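Local coordinates for transmembrane oligosaccharyl transferase, putative (Archaeoglobus fulgidus, PDB 3VGP), which belongs to the AglB family of membrane-bound oligosaccharyl transferases and is represented here by its C-terminal globular domain, at residues W39-G42 and N43-L46; A55-F58 and Q59-A62; L118-E121 and G122-L125; I124-F127 and F128-V132. The protein carries 1 engineered substitution. All blocks are in the same frame, centred on the assembly; numbering follows the deposited sequence.

Contact 1 (W39-G42 and N43-L46)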
ATOM      1  N   TRP A  39      -2.036   6.921  -0.094  1.00 24.94           N
ATOM      2  CA  TRP A  39      -2.472   8.064  -0.873  1.00 25.45           C
ATOM      3  C   TRP A  39      -2.412   9.418  -0.203  1.00 24.99           C
ATOM      4  O   TRP A  39      -2.523   9.538   1.014  1.00 24.97           O
ATOM      5  CB  TRP A  39      -3.922   7.877  -1.326  1.00 26.80           C
ATOM      6  CG  TRP A  39      -4.141   6.828  -2.352  1.00 27.78           C
ATOM      7  CD1 TRP A  39      -4.421   5.510  -2.137  1.00 26.58           C
ATOM      8  CD2 TRP A  39      -4.120   7.011  -3.770  1.00 28.73           C
ATOM      9  NE1 TRP A  39      -4.578   4.860  -3.337  1.00 28.93           N
ATOM     10  CE2 TRP A  39      -4.397   5.759  -4.355  1.00 29.24           C
ATOM     11  CE3 TRP A  39      -3.892   8.117  -4.603  1.00 30.89           C
ATOM     12  CZ2 TRP A  39      -4.454   5.577  -5.740  1.00 31.06           C
ATOM     13  CZ3 TRP A  39      -3.949   7.935  -5.982  1.00 30.55           C
ATOM     14  CH2 TRP A  39      -4.229   6.675  -6.534  1.00 31.55           C
ATOM     15  N   ASP A  40      -2.240  10.431  -1.043  1.00 26.84           N
ATOM     16  CA  ASP A  40      -2.274  11.820  -0.624  1.00 28.05           C
ATOM     17  C   ASP A  40      -3.684  12.158  -1.093  1.00 26.04           C
ATOM     18  O   ASP A  40      -4.072  11.792  -2.205  1.00 26.39           O
ATOM     19  CB  ASP A  40      -1.252  12.658  -1.392  1.00 30.98           C
ATOM     20  CG  ASP A  40      -1.534  14.148  -1.295  1.00 34.15           C
ATOM     21  OD1 ASP A  40      -2.496  14.614  -1.941  1.00 36.54           O
ATOM     22  OD2 ASP A  40      -0.801  14.854  -0.569  1.00 36.40           O
ATOM     23  N   TYR A  41      -4.460  12.823  -0.249  1.00 26.50           N
ATOM     24  CA  TYR A  41      -5.831  13.161  -0.600  1.00 26.39           C
ATOM     25  C   TYR A  41      -5.987  13.783  -1.986  1.00 27.29           C
ATOM     26  O   TYR A  41      -6.865  13.390  -2.753  1.00 25.66           O
ATOM     27  CB  TYR A  41      -6.422  14.090   0.460  1.00 27.90           C
ATOM     28  CG  TYR A  41      -7.879  14.398   0.233  1.00 27.98           C
ATOM     29  CD1 TYR A  41      -8.267  15.474  -0.563  1.00 30.81           C
ATOM     30  CD2 TYR A  41      -8.871  13.593   0.789  1.00 29.72           C
ATOM     31  CE1 TYR A  41      -9.613  15.742  -0.799  1.00 30.94           C
ATOM     32  CE2 TYR A  41     -10.215  13.851   0.559  1.00 29.31           C
ATOM     33  CZ  TYR A  41     -10.578  14.926  -0.234  1.00 30.90           C
ATOM     34  OH  TYR A  41     -11.909  15.186  -0.461  1.00 32.97           O
ATOM     35  N   GLY A  42      -5.129  14.747  -2.305  1.00 27.59           N
ATOM     36  CA  GLY A  42      -5.205  15.407  -3.598  1.00 28.72           C
ATOM     37  C   GLY A  42      -5.129  14.483  -4.798  1.00 28.78           C
ATOM     38  O   GLY A  42      -5.741  14.747  -5.831  1.00 30.83           O
ATOM     39  N   ASN A  43      -4.371  13.400  -4.664  1.00 28.66           N
ATOM     40  CA  ASN A  43      -4.216  12.428  -5.738  1.00 28.76           C
ATOM     41  C   ASN A  43      -5.398  11.455  -5.740  1.00 27.97           C
ATOM     42  O   ASN A  43      -5.992  11.173  -6.782  1.00 28.55           O
ATOM     43  CB  ASN A  43      -2.911  11.648  -5.541  1.00 31.99           C
ATOM     44  CG  ASN A  43      -1.683  12.550  -5.484  1.00 34.82           C
ATOM     45  OD1 ASN A  43      -0.618  12.135  -5.028  1.00 35.87           O
ATOM     46  ND2 ASN A  43      -1.826  13.781  -5.958  1.00 35.89           N
ATOM     47  N   TRP A  44      -5.727  10.956  -4.552  1.00 26.06           N
ATOM     48  CA  TRP A  44      -6.819  10.004  -4.343  1.00 24.54           C
ATOM     49  C   TRP A  44      -8.155  10.471  -4.922  1.00 25.72           C
ATOM     50  O   TRP A  44      -8.893   9.688  -5.518  1.00 24.35           O
ATOM     51  CB  TRP A  44      -6.963   9.741  -2.834  1.00 22.94           C
ATOM     52  CG  TRP A  44      -8.158   8.920  -2.426  1.00 22.86           C
ATOM     53  CD1 TRP A  44      -8.263   7.558  -2.419  1.00 20.76           C
ATOM     54  CD2 TRP A  44      -9.417   9.423  -1.962  1.00 22.24           C
ATOM     55  NE1 TRP A  44      -9.512   7.182  -1.977  1.00 20.68           N
ATOM     56  CE2 TRP A  44     -10.240   8.308  -1.693  1.00 21.55           C
ATOM     57  CE3 TRP A  44      -9.931  10.711  -1.750  1.00 24.01           C
ATOM     58  CZ2 TRP A  44     -11.553   8.440  -1.219  1.00 22.83           C
ATOM     59  CZ3 TRP A  44     -11.237  10.843  -1.280  1.00 24.21           C
ATOM     60  CH2 TRP A  44     -12.031   9.711  -1.022  1.00 24.04           C
ATOM     61  N   ILE A  45      -8.465  11.749  -4.748  1.00 26.57           N
ATOM     62  CA  ILE A  45      -9.727  12.290  -5.239  1.00 27.85           C
ATOM     63  C   ILE A  45      -9.922  12.086  -6.742  1.00 28.76           C
ATOM     64  O   ILE A  45     -11.055  12.054  -7.232  1.00 28.82           O
ATOM     65  CB  ILE A  45      -9.839  13.794  -4.906  1.00 30.44           C
ATOM     66  CG1 ILE A  45     -11.258  14.286  -5.188  1.00 31.64           C
ATOM     67  CG2 ILE A  45      -8.815  14.586  -5.704  1.00 31.55           C
ATOM     68  CD1 ILE A  45     -12.298  13.711  -4.246  1.00 34.95           C
ATOM     69  N   LEU A  46      -8.818  11.932  -7.468  1.00 27.76           N
ATOM     70  CA  LEU A  46      -8.862  11.741  -8.913  1.00 29.07           C
ATOM     71  C   LEU A  46      -9.187  10.304  -9.318  1.00 29.68           C
ATOM     72  O   LEU A  46      -9.563  10.044 -10.461  1.00 30.09           O
ATOM     73  CB  LEU A  46      -7.517  12.147  -9.528  1.00 29.37           C
ATOM     74  CG  LEU A  46      -7.056  13.586  -9.270  1.00 30.07           C
ATOM     75  CD1 LEU A  46      -5.609  13.755  -9.717  1.00 30.90           C
ATOM     76  CD2 LEU A  46      -7.968  14.552 -10.009  1.00 30.89           C
TER
HETATM   77  O   HOH W   1      -0.650  10.158  -3.398  1.00 34.95           O
HETATM   78  O   HOH W   2      -3.049  15.305  -7.994  1.00 36.92           O
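Trp39, Asp40, Tyr41 and Gly42 complete the WWDYG signature of the AglB/Stt3 family, which runs straight into the short helix 41-44 and folds back on Asn43 and Trp44. Trp44 has its CG anti to the backbone N (chi1 172°), which turns the edge of its indole toward the face of Trp39. CD1 of Trp44 sits 4.2 Å above the Trp39 ring, displaced toward its rim, and the two planes are inclined at 71°. The CB atoms of Trp39 and Trp44 also meet, at 3.9 Å. This pairs the residue before the N-cap with the fourth after it, as in a hydrophobic staple. Asn43 CB lies in the Trp39 ring plane, at the edge. Tyr41 CE2 meets Trp44 CZ3 at 3.7 Å, the ring planes 42° apart and neither stacked nor edge-to-face.

Asp40 is the N-cap. Its OD1 accepts a weak bond from Gly42 N (2.7 Å) and a hydrogen bond from Gly1 N. Its backbone O takes two donors, Trp44 N almost straight at 3.0 Å and Asn43 N. A water accepts from Asp40 N and donates to Asn43 OD1 at 2.6 Å, tying the start of the turn to the amide. The Trp44 NE1 hydrogen bonds to Ala55 O, while Phe58 presents an edge-to-face contact to both Trp44 and Tyr41.

The chemistry thus has two layers. Hydrogen bonds fix the Asp40 backbone, with Gly1 N holding the carboxylate more firmly than Gly42 N does, and an aromatic cluster settles the rotation of Trp44, whose buried N-H has a carbonyl to satisfy it.

Contact 2 (A55-F58 and Q59-A62). Engineered in segment 55-58: Ala55 (natural residue Cys).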
ATOM      1  N   ALA A  55     -10.097   3.011  -2.086  1.00 23.35           N
ATOM      2  CA  ALA A  55     -11.104   3.037  -1.030  1.00 21.94           C
ATOM      3  C   ALA A  55     -12.107   4.174  -1.219  1.00 22.59           C
ATOM      4  O   ALA A  55     -11.725   5.303  -1.527  1.00 23.86           O
ATOM      5  CB  ALA A  55     -10.427   3.164   0.327  1.00 23.80           C
ATOM      6  N   ASN A  56     -13.387   3.868  -1.021  1.00 22.40           N
ATOM      7  CA  ASN A  56     -14.456   4.857  -1.157  1.00 22.98           C
ATOM      8  C   ASN A  56     -14.308   5.996  -0.159  1.00 22.73           C
ATOM      9  O   ASN A  56     -14.693   7.131  -0.440  1.00 23.85           O
ATOM     10  CB  ASN A  56     -15.823   4.204  -0.939  1.00 26.54           C
ATOM     11  CG  ASN A  56     -16.298   3.419  -2.142  1.00 30.08           C
ATOM     12  OD1 ASN A  56     -17.234   2.627  -2.043  1.00 30.51           O
ATOM     13  ND2 ASN A  56     -15.663   3.641  -3.287  1.00 30.91           N
ATOM     14  N   ASN A  57     -13.766   5.678   1.015  1.00 21.52           N
ATOM     15  CA  ASN A  57     -13.570   6.655   2.079  1.00 20.65           C
ATOM     16  C   ASN A  57     -12.067   6.833   2.277  1.00 20.95           C
ATOM     17  O   ASN A  57     -11.361   5.877   2.595  1.00 19.99           O
ATOM     18  CB  ASN A  57     -14.240   6.150   3.365  1.00 21.16           C
ATOM     19  CG  ASN A  57     -14.110   7.120   4.523  1.00 21.54           C
ATOM     20  OD1 ASN A  57     -13.128   7.089   5.266  1.00 23.61           O
ATOM     21  ND2 ASN A  57     -15.103   7.998   4.681  1.00 22.44           N
ATOM     22  N   PHE A  58     -11.586   8.057   2.082  1.00 21.34           N
ATOM     23  CA  PHE A  58     -10.160   8.338   2.202  1.00 20.15           C
ATOM     24  C   PHE A  58      -9.521   7.910   3.512  1.00 21.20           C
ATOM     25  O   PHE A  58      -8.510   7.211   3.505  1.00 21.51           O
ATOM     26  CB  PHE A  58      -9.873   9.827   1.994  1.00 20.76           C
ATOM     27  CG  PHE A  58      -8.415  10.161   2.073  1.00 19.43           C
ATOM     28  CD1 PHE A  58      -7.552   9.794   1.048  1.00 21.21           C
ATOM     29  CD2 PHE A  58      -7.891  10.785   3.200  1.00 21.77           C
ATOM     30  CE1 PHE A  58      -6.184  10.040   1.144  1.00 21.69           C
ATOM     31  CE2 PHE A  58      -6.524  11.038   3.306  1.00 22.28           C
ATOM     32  CZ  PHE A  58      -5.670  10.663   2.274  1.00 21.10           C
ATOM     33  N   GLN A  59     -10.097   8.342   4.632  1.00 22.16           N
ATOM     34  CA  GLN A  59      -9.563   8.011   5.948  1.00 24.66           C
ATOM     35  C   GLN A  59      -9.508   6.510   6.220  1.00 23.41           C
ATOM     36  O   GLN A  59      -8.528   6.010   6.781  1.00 22.24           O
ATOM     37  CB  GLN A  59     -10.387   8.702   7.041  1.00 25.47           C
ATOM     38  CG  GLN A  59      -9.769   8.607   8.426  1.00 33.30           C
ATOM     39  CD  GLN A  59      -8.365   9.179   8.477  1.00 37.19           C
ATOM     40  OE1 GLN A  59      -8.136  10.331   8.106  1.00 39.34           O
ATOM     41  NE2 GLN A  59      -7.413   8.373   8.940  1.00 41.47           N
ATOM     42  N   ALA A  60     -10.561   5.793   5.837  1.00 22.41           N
ATOM     43  CA  ALA A  60     -10.607   4.353   6.049  1.00 22.22           C
ATOM     44  C   ALA A  60      -9.501   3.686   5.239  1.00 20.88           C
ATOM     45  O   ALA A  60      -8.839   2.760   5.711  1.00 21.06           O
ATOM     46  CB  ALA A  60     -11.980   3.800   5.639  1.00 23.66           C
ATOM     47  N   GLY A  61      -9.301   4.166   4.018  1.00 18.88           N
ATOM     48  CA  GLY A  61      -8.265   3.614   3.166  1.00 18.33           C
ATOM     49  C   GLY A  61      -6.885   3.864   3.745  1.00 18.72           C
ATOM     50  O   GLY A  61      -5.994   3.017   3.643  1.00 16.96           O
ATOM     51  N   ALA A  62      -6.705   5.029   4.360  1.00 17.17           N
ATOM     52  CA  ALA A  62      -5.420   5.386   4.956  1.00 19.18           C
ATOM     53  C   ALA A  62      -5.132   4.497   6.162  1.00 19.04           C
ATOM     54  O   ALA A  62      -4.019   4.001   6.331  1.00 18.20           O
ATOM     55  CB  ALA A  62      -5.425   6.864   5.374  1.00 19.06           C
TER
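Asn57 is the N-cap of helix 58-69, and its side chain reaches across to Ala60 in the first turn. A fully extended first torsion (chi1 -179°) swings the amide oxygen over the start of the helix. OD1 accepts from Ala60 N at 2.9 Å, with the donor lying in the amide C=O plane and the N-H bent to 157°. The same oxygen rests 3.5 Å from Ala60 CB, so the cap is packed against the methyl as well as bonded to the backbone. One step further on, the main chain takes over: Asn57 O receives Gly61 N at 3.0 Å, and Phe58 O receives Ala62 N at the same spacing.

The loop before the cap closes against the helix through Ala55, an engineered residue that is Cys in the natural sequence. Its methyl points at the helix, and Ala55 CB meets Gly61 CA at 3.6 Å; the glycine, having no side chain, lets the loop come this near. Ala62 CB lies 3.6 Å from Phe58 O. The Phe58 ring is carried off the helix and joins the aromatic cluster of Trp39, Tyr41 and Trp44.

Capping by a neutral amide supplies an acceptor to a backbone N-H of the first turn that has no preceding helical carbonyl. Together with the Ala55-Gly61 contact, this helps define where the helix begins and how the loop enters it.

Contact 3 (L118-E121 and G122-L125)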
ATOM      1  N   LEU A 118       7.806  10.047  19.786  1.00 26.79           N
ATOM      2  CA  LEU A 118       8.468   9.724  21.046  1.00 25.95           C
ATOM      3  C   LEU A 118       9.534   8.675  20.765  1.00 27.24           C
ATOM      4  O   LEU A 118      10.067   8.043  21.680  1.00 26.80           O
ATOM      5  CB  LEU A 118       7.464   9.174  22.063  1.00 25.88           C
ATOM      6  CG  LEU A 118       6.377  10.118  22.578  1.00 25.87           C
ATOM      7  CD1 LEU A 118       5.520   9.383  23.605  1.00 26.96           C
ATOM      8  CD2 LEU A 118       7.017  11.349  23.210  1.00 26.03           C
HETATM    9  N   MSE A 119       9.837   8.487  19.483  1.00 25.35           N
HETATM   10  CA  MSE A 119      10.839   7.517  19.074  1.00 25.20           C
HETATM   11  C   MSE A 119      12.037   8.206  18.428  1.00 25.54           C
HETATM   12  O   MSE A 119      11.889   9.226  17.754  1.00 25.18           O
HETATM   13  CB  MSE A 119      10.231   6.527  18.082  1.00 30.11           C
HETATM   14  CG  MSE A 119       9.076   5.722  18.638  1.00 33.01           C
HETATM   15 SE   MSE A 119       8.250   4.662  17.255  1.00 45.65          SE
HETATM   16  CE  MSE A 119       9.659   3.385  16.993  1.00 37.05           C
ATOM     17  N   THR A 120      13.223   7.646  18.641  1.00 25.90           N
ATOM     18  CA  THR A 120      14.437   8.197  18.052  1.00 28.27           C
ATOM     19  C   THR A 120      14.501   7.702  16.610  1.00 29.69           C
ATOM     20  O   THR A 120      13.796   6.763  16.243  1.00 27.35           O
ATOM     21  CB  THR A 120      15.701   7.710  18.783  1.00 28.84           C
ATOM     22  OG1 THR A 120      15.829   6.291  18.624  1.00 30.43           O
ATOM     23  CG2 THR A 120      15.623   8.048  20.267  1.00 30.45           C
ATOM     24  N   GLU A 121      15.342   8.326  15.794  1.00 30.21           N
ATOM     25  CA  GLU A 121      15.463   7.907  14.403  1.00 30.80           C
ATOM     26  C   GLU A 121      15.863   6.434  14.352  1.00 29.32           C
ATOM     27  O   GLU A 121      15.383   5.680  13.507  1.00 29.68           O
ATOM     28  CB  GLU A 121      16.501   8.768  13.680  1.00 33.13           C
ATOM     29  CG  GLU A 121      16.541   8.555  12.173  1.00 37.32           C
ATOM     30  CD  GLU A 121      17.448   9.544  11.471  1.00 40.97           C
ATOM     31  OE1 GLU A 121      17.224  10.765  11.625  1.00 43.47           O
ATOM     32  OE2 GLU A 121      18.382   9.105  10.764  1.00 43.24           O
ATOM     33  N   GLY A 122      16.732   6.028  15.272  1.00 28.68           N
ATOM     34  CA  GLY A 122      17.174   4.645  15.321  1.00 28.69           C
ATOM     35  C   GLY A 122      16.051   3.674  15.640  1.00 28.95           C
ATOM     36  O   GLY A 122      16.004   2.568  15.093  1.00 28.77           O
ATOM     37  N   GLU A 123      15.148   4.080  16.527  1.00 26.85           N
ATOM     38  CA  GLU A 123      14.018   3.237  16.908  1.00 26.61           C
ATOM     39  C   GLU A 123      13.018   3.112  15.757  1.00 25.34           C
ATOM     40  O   GLU A 123      12.430   2.050  15.551  1.00 22.72           O
ATOM     41  CB  GLU A 123      13.323   3.813  18.147  1.00 28.70           C
ATOM     42  CG  GLU A 123      14.223   3.890  19.379  1.00 32.34           C
ATOM     43  CD  GLU A 123      13.552   4.579  20.559  1.00 32.53           C
ATOM     44  OE1 GLU A 123      12.991   5.675  20.364  1.00 30.21           O
ATOM     45  OE2 GLU A 123      13.593   4.030  21.680  1.00 36.79           O
ATOM     46  N   ILE A 124      12.827   4.195  15.007  1.00 23.80           N
ATOM     47  CA  ILE A 124      11.903   4.179  13.876  1.00 23.18           C
ATOM     48  C   ILE A 124      12.437   3.250  12.789  1.00 22.79           C
ATOM     49  O   ILE A 124      11.679   2.522  12.155  1.00 21.61           O
ATOM     50  CB  ILE A 124      11.716   5.587  13.269  1.00 24.27           C
ATOM     51  CG1 ILE A 124      11.116   6.528  14.316  1.00 26.61           C
ATOM     52  CG2 ILE A 124      10.808   5.514  12.045  1.00 24.89           C
ATOM     53  CD1 ILE A 124      11.107   7.977  13.895  1.00 28.25           C
ATOM     54  N   LEU A 125      13.748   3.290  12.570  1.00 22.05           N
ATOM     55  CA  LEU A 125      14.367   2.438  11.564  1.00 21.99           C
ATOM     56  C   LEU A 125      14.227   0.979  11.969  1.00 22.54           C
ATOM     57  O   LEU A 125      13.886   0.125  11.153  1.00 21.48           O
ATOM     58  CB  LEU A 125      15.850   2.792  11.399  1.00 21.65           C
ATOM     59  CG  LEU A 125      16.642   1.875  10.458  1.00 22.41           C
ATOM     60  CD1 LEU A 125      15.940   1.782   9.111  1.00 21.29           C
ATOM     61  CD2 LEU A 125      18.065   2.400  10.297  1.00 23.15           C
TER
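Thr120 holds OG1 between its backbone N and carbonyl carbon (chi1 64°), and Glu123 has CG anti to its own carbonyl carbon with the chain extended beyond, so the two side chains bend back toward each other's backbones. OG1 of Thr120 accepts from Glu123 N at 3.1 Å. In return, Glu123 OE1 accepts from Thr120 N at 2.6 Å. This second bond is nearly straight (163°), and the N-H comes to the anti side of the carboxylate oxygen, 17° out of its plane. The glutamate chain passes close to the hydroxyl, with its CG 3.0 Å from Thr120 OG1, and its OE1 lies 3.5 Å from Thr120 CG2. The backbone follows with Ile124 N donating to Thr120 O and Leu125 N to Glu121 O.

Met119, modelled as selenomethionine, faces the turn. Its CB meets Ile124 CG1 at 3.9 Å, while the chain bends at its third torsion and lays CE 3.4 Å from Glu123 O. Helix 105-111 extends this apolar patch through Met109, which touches both Met119 and Ile124. The negative Glu123, near the positive end of the helix dipole, would probably be favoured there electrostatically.

The reciprocal pair of Thr120 and Glu123 is a capping box, and Met119 with Ile124 matches the hydrophobic staple that often accompanies it, together marking the start of helix 121-129.

Contact 4 (I124-F127 and F128-V132)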
ATOM      1  N   ILE A 124      12.827   4.195  15.007  1.00 23.80           N
ATOM      2  CA  ILE A 124      11.903   4.179  13.876  1.00 23.18           C
ATOM      3  C   ILE A 124      12.437   3.250  12.789  1.00 22.79           C
ATOM      4  O   ILE A 124      11.679   2.522  12.155  1.00 21.61           O
ATOM      5  CB  ILE A 124      11.716   5.587  13.269  1.00 24.27           C
ATOM      6  CG1 ILE A 124      11.116   6.528  14.316  1.00 26.61           C
ATOM      7  CG2 ILE A 124      10.808   5.514  12.045  1.00 24.89           C
ATOM      8  CD1 ILE A 124      11.107   7.977  13.895  1.00 28.25           C
ATOM      9  N   LEU A 125      13.748   3.290  12.570  1.00 22.05           N
ATOM     10  CA  LEU A 125      14.367   2.438  11.564  1.00 21.99           C
ATOM     11  C   LEU A 125      14.227   0.979  11.969  1.00 22.54           C
ATOM     12  O   LEU A 125      13.886   0.125  11.153  1.00 21.48           O
ATOM     13  CB  LEU A 125      15.850   2.792  11.399  1.00 21.65           C
ATOM     14  CG  LEU A 125      16.642   1.875  10.458  1.00 22.41           C
ATOM     15  CD1 LEU A 125      15.940   1.782   9.111  1.00 21.29           C
ATOM     16  CD2 LEU A 125      18.065   2.400  10.297  1.00 23.15           C
ATOM     17  N   ASN A 126      14.482   0.695  13.242  1.00 22.97           N
ATOM     18  CA  ASN A 126      14.374  -0.665  13.743  1.00 22.99           C
ATOM     19  C   ASN A 126      12.931  -1.163  13.619  1.00 21.78           C
ATOM     20  O   ASN A 126      12.692  -2.313  13.248  1.00 23.55           O
ATOM     21  CB  ASN A 126      14.840  -0.727  15.199  1.00 24.91           C
ATOM     22  CG  ASN A 126      14.873  -2.139  15.733  1.00 27.05           C
ATOM     23  OD1 ASN A 126      15.502  -3.019  15.145  1.00 29.50           O
ATOM     24  ND2 ASN A 126      14.197  -2.365  16.853  1.00 28.58           N
ATOM     25  N   PHE A 127      11.972  -0.293  13.927  1.00 20.26           N
ATOM     26  CA  PHE A 127      10.562  -0.654  13.825  1.00 20.02           C
ATOM     27  C   PHE A 127      10.283  -1.006  12.369  1.00 19.54           C
ATOM     28  O   PHE A 127       9.748  -2.070  12.065  1.00 19.95           O
ATOM     29  CB  PHE A 127       9.667   0.522  14.234  1.00 21.38           C
ATOM     30  CG  PHE A 127       8.199   0.190  14.255  1.00 23.87           C
ATOM     31  CD1 PHE A 127       7.611  -0.353  15.394  1.00 25.12           C
ATOM     32  CD2 PHE A 127       7.408   0.404  13.130  1.00 24.54           C
ATOM     33  CE1 PHE A 127       6.255  -0.679  15.412  1.00 26.30           C
ATOM     34  CE2 PHE A 127       6.052   0.081  13.136  1.00 25.28           C
ATOM     35  CZ  PHE A 127       5.474  -0.462  14.281  1.00 27.69           C
ATOM     36  N   PHE A 128      10.652  -0.097  11.473  1.00 18.64           N
ATOM     37  CA  PHE A 128      10.444  -0.301  10.043  1.00 19.42           C
ATOM     38  C   PHE A 128      11.002  -1.638   9.548  1.00 19.11           C
ATOM     39  O   PHE A 128      10.335  -2.362   8.810  1.00 17.92           O
ATOM     40  CB  PHE A 128      11.096   0.832   9.243  1.00 16.85           C
ATOM     41  CG  PHE A 128      11.035   0.625   7.760  1.00 16.80           C
ATOM     42  CD1 PHE A 128       9.855   0.859   7.061  1.00 16.16           C
ATOM     43  CD2 PHE A 128      12.133   0.119   7.070  1.00 18.77           C
ATOM     44  CE1 PHE A 128       9.767   0.586   5.705  1.00 18.01           C
ATOM     45  CE2 PHE A 128      12.050  -0.159   5.710  1.00 19.80           C
ATOM     46  CZ  PHE A 128      10.862   0.074   5.029  1.00 19.35           C
ATOM     47  N   ASN A 129      12.221  -1.975   9.957  1.00 18.85           N
ATOM     48  CA  ASN A 129      12.834  -3.219   9.503  1.00 21.43           C
ATOM     49  C   ASN A 129      12.113  -4.507   9.896  1.00 21.83           C
ATOM     50  O   ASN A 129      12.391  -5.564   9.327  1.00 23.17           O
ATOM     51  CB  ASN A 129      14.293  -3.294   9.960  1.00 20.73           C
ATOM     52  CG  ASN A 129      15.162  -2.231   9.313  1.00 20.57           C
ATOM     53  OD1 ASN A 129      14.872  -1.752   8.214  1.00 21.81           O
ATOM     54  ND2 ASN A 129      16.247  -1.868   9.985  1.00 22.63           N
ATOM     55  N   HIS A 130      11.194  -4.436  10.854  1.00 21.81           N
ATOM     56  CA  HIS A 130      10.463  -5.635  11.255  1.00 23.37           C
ATOM     57  C   HIS A 130       9.041  -5.677  10.708  1.00 21.93           C
ATOM     58  O   HIS A 130       8.267  -6.566  11.058  1.00 24.13           O
ATOM     59  CB  HIS A 130      10.411  -5.759  12.780  1.00 26.51           C
ATOM     60  CG  HIS A 130      11.739  -6.047  13.410  1.00 31.06           C
ATOM     61  ND1 HIS A 130      12.704  -5.080  13.588  1.00 31.46           N
ATOM     62  CD2 HIS A 130      12.264  -7.197  13.896  1.00 33.71           C
ATOM     63  CE1 HIS A 130      13.766  -5.620  14.159  1.00 35.16           C
ATOM     64  NE2 HIS A 130      13.525  -6.903  14.357  1.00 34.36           N
ATOM     65  N   THR A 131       8.699  -4.728   9.842  1.00 20.03           N
ATOM     66  CA  THR A 131       7.344  -4.665   9.287  1.00 18.89           C
ATOM     67  C   THR A 131       7.176  -5.462   8.003  1.00 17.94           C
ATOM     68  O   THR A 131       8.150  -5.868   7.371  1.00 17.69           O
ATOM     69  CB  THR A 131       6.936  -3.221   8.949  1.00 15.91           C
ATOM     70  OG1 THR A 131       7.776  -2.728   7.894  1.00 15.83           O
ATOM     71  CG2 THR A 131       7.081  -2.321  10.166  1.00 19.42           C
ATOM     72  N   VAL A 132       5.922  -5.672   7.622  1.00 16.74           N
ATOM     73  CA  VAL A 132       5.615  -6.376   6.390  1.00 16.80           C
ATOM     74  C   VAL A 132       6.064  -5.481   5.231  1.00 17.01           C
ATOM     75  O   VAL A 132       6.495  -5.974   4.185  1.00 17.33           O
ATOM     76  CB  VAL A 132       4.103  -6.675   6.293  1.00 15.11           C
ATOM     77  CG1 VAL A 132       3.719  -7.013   4.857  1.00 19.76           C
ATOM     78  CG2 VAL A 132       3.756  -7.844   7.210  1.00 17.48           C
TER
HETATM   79  O   HOH W   3      16.816  -3.178  12.616  1.00 32.63           O
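The backbone of helix 121-129 continues with Phe128 N donating to Ile124 O and Asn129 N to Leu125 O (2.9 Å each) before His130 N steps back to Phe127 O. The His130 side chain turns to meet Asn126: its ND1-H points to Asn126 O at 2.8 Å, with the acceptor only 6° out of the imidazole plane. CG of His130 is anti to the carbonyl carbon (chi1 -68°), which returns the ring alongside the helix. There CE1 lies 3.3 Å from Asn126 OD1, with amide and imidazole planes 77° apart. A water donates to that OD1 and accepts from Asn129 ND2, bridging the two asparagines. Asn129 also lays its amide against Leu125, ND2 to CD1 at 3.8 Å.

The chain then makes a tight link into helix 132-138, for which Thr131 is the N-cap. Its OG1 donates to Phe128 O at 2.7 Å, in the carbonyl plane on a lone pair, and accepts from Tyr134 N. One hydroxyl thereby joins helix 121-129 to the first turn of the next. Phe128 O is held twice, since Thr131 N donates to it as well. Thr131 CG2 lies 3.3 Å from Phe127 O and 4.0 Å from Phe127 CE2. The Phe127 ring goes on to meet Tyr114 edge-to-face, as Phe128 does with Phe105.

The four contacts form two neighbouring pairs. Contacts 1 and 2, with centres 10 Å apart, touch through Trp44: its NE1 lies 2.9 Å from Ala55 O, and its CZ2 packs 3.3 Å from Phe58 N. The WWDYG turn and the start of helix 58-69 thus share one aromatic patch. Contacts 3 and 4, also 10 Å apart, lie at the start of helix 121-129 and further along it; they share Ile124 and Leu125, and Met119 CE reaches Phe127 CB at 4.0 Å. The pairs remain separate: contacts 1 and 4 lie on opposite sides of the chain's centre, about 26 Å between centres, and nearest atoms of contacts 2 and 4 are about 13 Å apart.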